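Local coordinates for RabGDI protein (Plasmodium falciparum 3D7, PDB 3P1W) that probably acts as a Rab GDP-dissociation inhibitor, a regulator of Rab GTPases in protein transport, at residues 48-52 with 310-314. Residues are numbered along the deposited sequence; the frame is centred on the assembly and turned at random.
Sequences VLDRN and PSYVM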
ATOM      1  N   VAL A  48       9.369 -20.906   6.680  1.00 29.64           N
ATOM      2  CA  VAL A  48       9.228 -19.464   6.974  1.00 27.68           C
ATOM      3  C   VAL A  48       9.628 -19.224   8.421  1.00 27.88           C
ATOM      4  O   VAL A  48       9.054 -19.863   9.324  1.00 29.57           O
ATOM      5  CB  VAL A  48       7.776 -18.996   6.725  1.00 27.12           C
ATOM      6  CG1 VAL A  48       7.630 -17.480   6.996  1.00 25.11           C
ATOM      7  CG2 VAL A  48       7.365 -19.348   5.290  1.00 28.48           C
ATOM      8  N   LEU A  49      10.620 -18.351   8.637  1.00 26.54           N
ATOM      9  CA  LEU A  49      11.198 -18.088   9.955  1.00 26.76           C
ATOM     10  C   LEU A  49      11.136 -16.616  10.281  1.00 25.84           C
ATOM     11  O   LEU A  49      11.381 -15.789   9.399  1.00 25.76           O
ATOM     12  CB  LEU A  49      12.683 -18.492   9.978  1.00 27.10           C
ATOM     13  CG  LEU A  49      12.951 -19.931   9.549  1.00 29.82           C
ATOM     14  CD1 LEU A  49      14.444 -20.215   9.613  1.00 31.60           C
ATOM     15  CD2 LEU A  49      12.172 -20.880  10.438  1.00 28.31           C
ATOM     16  N   ASP A  50      10.871 -16.293  11.549  1.00 25.80           N
ATOM     17  CA  ASP A  50      10.842 -14.915  12.010  1.00 25.86           C
ATOM     18  C   ASP A  50      11.448 -14.833  13.401  1.00 27.03           C
ATOM     19  O   ASP A  50      11.097 -15.615  14.302  1.00 28.02           O
ATOM     20  CB  ASP A  50       9.384 -14.409  12.019  1.00 25.02           C
ATOM     21  CG  ASP A  50       9.269 -12.871  12.115  1.00 25.05           C
ATOM     22  OD1 ASP A  50      10.089 -12.214  12.780  1.00 27.22           O
ATOM     23  OD2 ASP A  50       8.345 -12.341  11.481  1.00 24.95           O
ATOM     24  N   ARG A  51      12.355 -13.883  13.583  1.00 26.84           N
ATOM     25  CA  ARG A  51      12.992 -13.676  14.878  1.00 28.54           C
ATOM     26  C   ARG A  51      12.024 -13.195  15.970  1.00 29.17           C
ATOM     27  O   ARG A  51      12.277 -13.392  17.147  1.00 30.51           O
ATOM     28  CB  ARG A  51      14.154 -12.692  14.741  1.00 28.11           C
ATOM     29  CG  ARG A  51      13.738 -11.251  14.487  1.00 28.40           C
ATOM     30  CD  ARG A  51      14.918 -10.276  14.511  1.00 30.38           C
ATOM     31  NE  ARG A  51      15.720 -10.335  13.294  1.00 32.29           N
ATOM     32  CZ  ARG A  51      15.459  -9.675  12.160  1.00 30.34           C
ATOM     33  NH1 ARG A  51      14.391  -8.907  12.031  1.00 28.78           N
ATOM     34  NH2 ARG A  51      16.284  -9.797  11.134  1.00 31.30           N
ATOM     35  N   ASN A  52      10.939 -12.535  15.561  1.00 28.79           N
ATOM     36  CA  ASN A  52      10.001 -11.913  16.475  1.00 29.16           C
ATOM     37  C   ASN A  52       9.039 -12.920  17.084  1.00 29.78           C
ATOM     38  O   ASN A  52       8.818 -13.990  16.505  1.00 29.97           O
ATOM     39  CB  ASN A  52       9.172 -10.849  15.718  1.00 27.67           C
ATOM     40  CG  ASN A  52      10.007  -9.685  15.212  1.00 27.78           C
ATOM     41  OD1 ASN A  52      10.994  -9.296  15.836  1.00 26.72           O
ATOM     42  ND2 ASN A  52       9.598  -9.113  14.075  1.00 26.39           N
ATOM     43  N   PRO A 310      14.838  -6.473   4.398  1.00 18.87           N
ATOM     44  CA  PRO A 310      16.153  -5.893   4.543  1.00 18.85           C
ATOM     45  C   PRO A 310      16.819  -6.123   5.908  1.00 18.98           C
ATOM     46  O   PRO A 310      18.061  -6.153   5.988  1.00 20.00           O
ATOM     47  CB  PRO A 310      15.908  -4.386   4.258  1.00 17.89           C
ATOM     48  CG  PRO A 310      14.764  -4.372   3.354  1.00 18.64           C
ATOM     49  CD  PRO A 310      13.855  -5.473   3.919  1.00 18.08           C
ATOM     50  N   SER A 311      16.037  -6.347   6.952  1.00 18.90           N
ATOM     51  CA  SER A 311      16.602  -6.532   8.280  1.00 19.98           C
ATOM     52  C   SER A 311      17.443  -7.791   8.401  1.00 20.86           C
ATOM     53  O   SER A 311      18.243  -7.887   9.342  1.00 23.49           O
ATOM     54  CB  SER A 311      15.532  -6.540   9.380  1.00 20.87           C
ATOM     55  OG  SER A 311      14.750  -7.695   9.378  1.00 21.50           O
ATOM     56  N   TYR A 312      17.254  -8.742   7.494  1.00 20.13           N
ATOM     57  CA  TYR A 312      17.996 -10.011   7.531  1.00 21.18           C
ATOM     58  C   TYR A 312      19.313  -9.996   6.761  1.00 22.54           C
ATOM     59  O   TYR A 312      20.097 -10.980   6.833  1.00 24.11           O
ATOM     60  CB  TYR A 312      17.099 -11.170   7.074  1.00 21.17           C
ATOM     61  CG  TYR A 312      16.066 -11.501   8.094  1.00 21.77           C
ATOM     62  CD1 TYR A 312      16.339 -12.362   9.152  1.00 24.76           C
ATOM     63  CD2 TYR A 312      14.780 -10.932   8.012  1.00 22.38           C
ATOM     64  CE1 TYR A 312      15.374 -12.661  10.109  1.00 24.73           C
ATOM     65  CE2 TYR A 312      13.823 -11.218   8.961  1.00 23.02           C
ATOM     66  CZ  TYR A 312      14.116 -12.069  10.009  1.00 26.65           C
ATOM     67  OH  TYR A 312      13.127 -12.320  10.949  1.00 28.93           O
ATOM     68  N   VAL A 313      19.616  -8.885   6.097  1.00 22.31           N
ATOM     69  CA  VAL A 313      20.821  -8.783   5.282  1.00 23.04           C
ATOM     70  C   VAL A 313      21.657  -7.572   5.631  1.00 24.52           C
ATOM     71  O   VAL A 313      22.472  -7.109   4.819  1.00 24.28           O
ATOM     72  CB  VAL A 313      20.487  -8.787   3.758  1.00 23.15           C
ATOM     73  CG1 VAL A 313      19.881 -10.135   3.320  1.00 23.35           C
ATOM     74  CG2 VAL A 313      19.527  -7.606   3.368  1.00 20.92           C
ATOM     75  N   MET A 314      21.518  -7.091   6.864  1.00 25.53           N
ATOM     76  CA  MET A 314      22.229  -5.877   7.258  1.00 27.31           C
ATOM     77  C   MET A 314      23.731  -6.115   7.424  1.00 28.85           C
ATOM     78  O   MET A 314      24.495  -5.149   7.426  1.00 31.12           O
ATOM     79  CB  MET A 314      21.656  -5.321   8.561  1.00 27.48           C
ATOM     80  CG  MET A 314      20.252  -4.825   8.457  1.00 28.69           C
ATOM     81  SD  MET A 314      20.118  -3.356   7.434  1.00 32.72           S
ATOM     82  CE  MET A 314      20.675  -2.152   8.631  1.00 35.69           C
TER
HETATM   83  O   HOH W   1      11.260 -10.420  11.437  1.00 29.67           O
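The two terminal guanidinium nitrogens of Arg51, NH1 and NH2, donate to OG of Ser311, at 2.9 and 3.1 Å, and Asp309 gives that hydroxyl a further partner. The backbone N of Arg51 donates almost linearly to OH of Tyr312 (3.2 Å), while a water bridges the same phenol oxygen, 2.7 Å away, to Asp50 OD1, at 2.5 Å. Asp50 OD1 also accepts from Asn52 N (2.9 Å), an Asx turn that shapes the chain as it leaves strand 46-49; OD2 of Asp50 is hydrogen-bonded to Thr28. The same guanidinium lies flat on the Tyr312 ring, its plane tilted by 18° and Arg51 CZ 3.8 Å from the ring centroid, a cation-pi stack. The contact thus joins the segments that follow strands 46-49 and 305-308, which pair in parallel with strand 20-26 from either side, as in a Rossmann-like sheet. It illustrates a general principle: an arginine can lay its cationic face on an aromatic ring while its N–H groups, which lie in the guanidinium plane, point outward to acceptors at its edge.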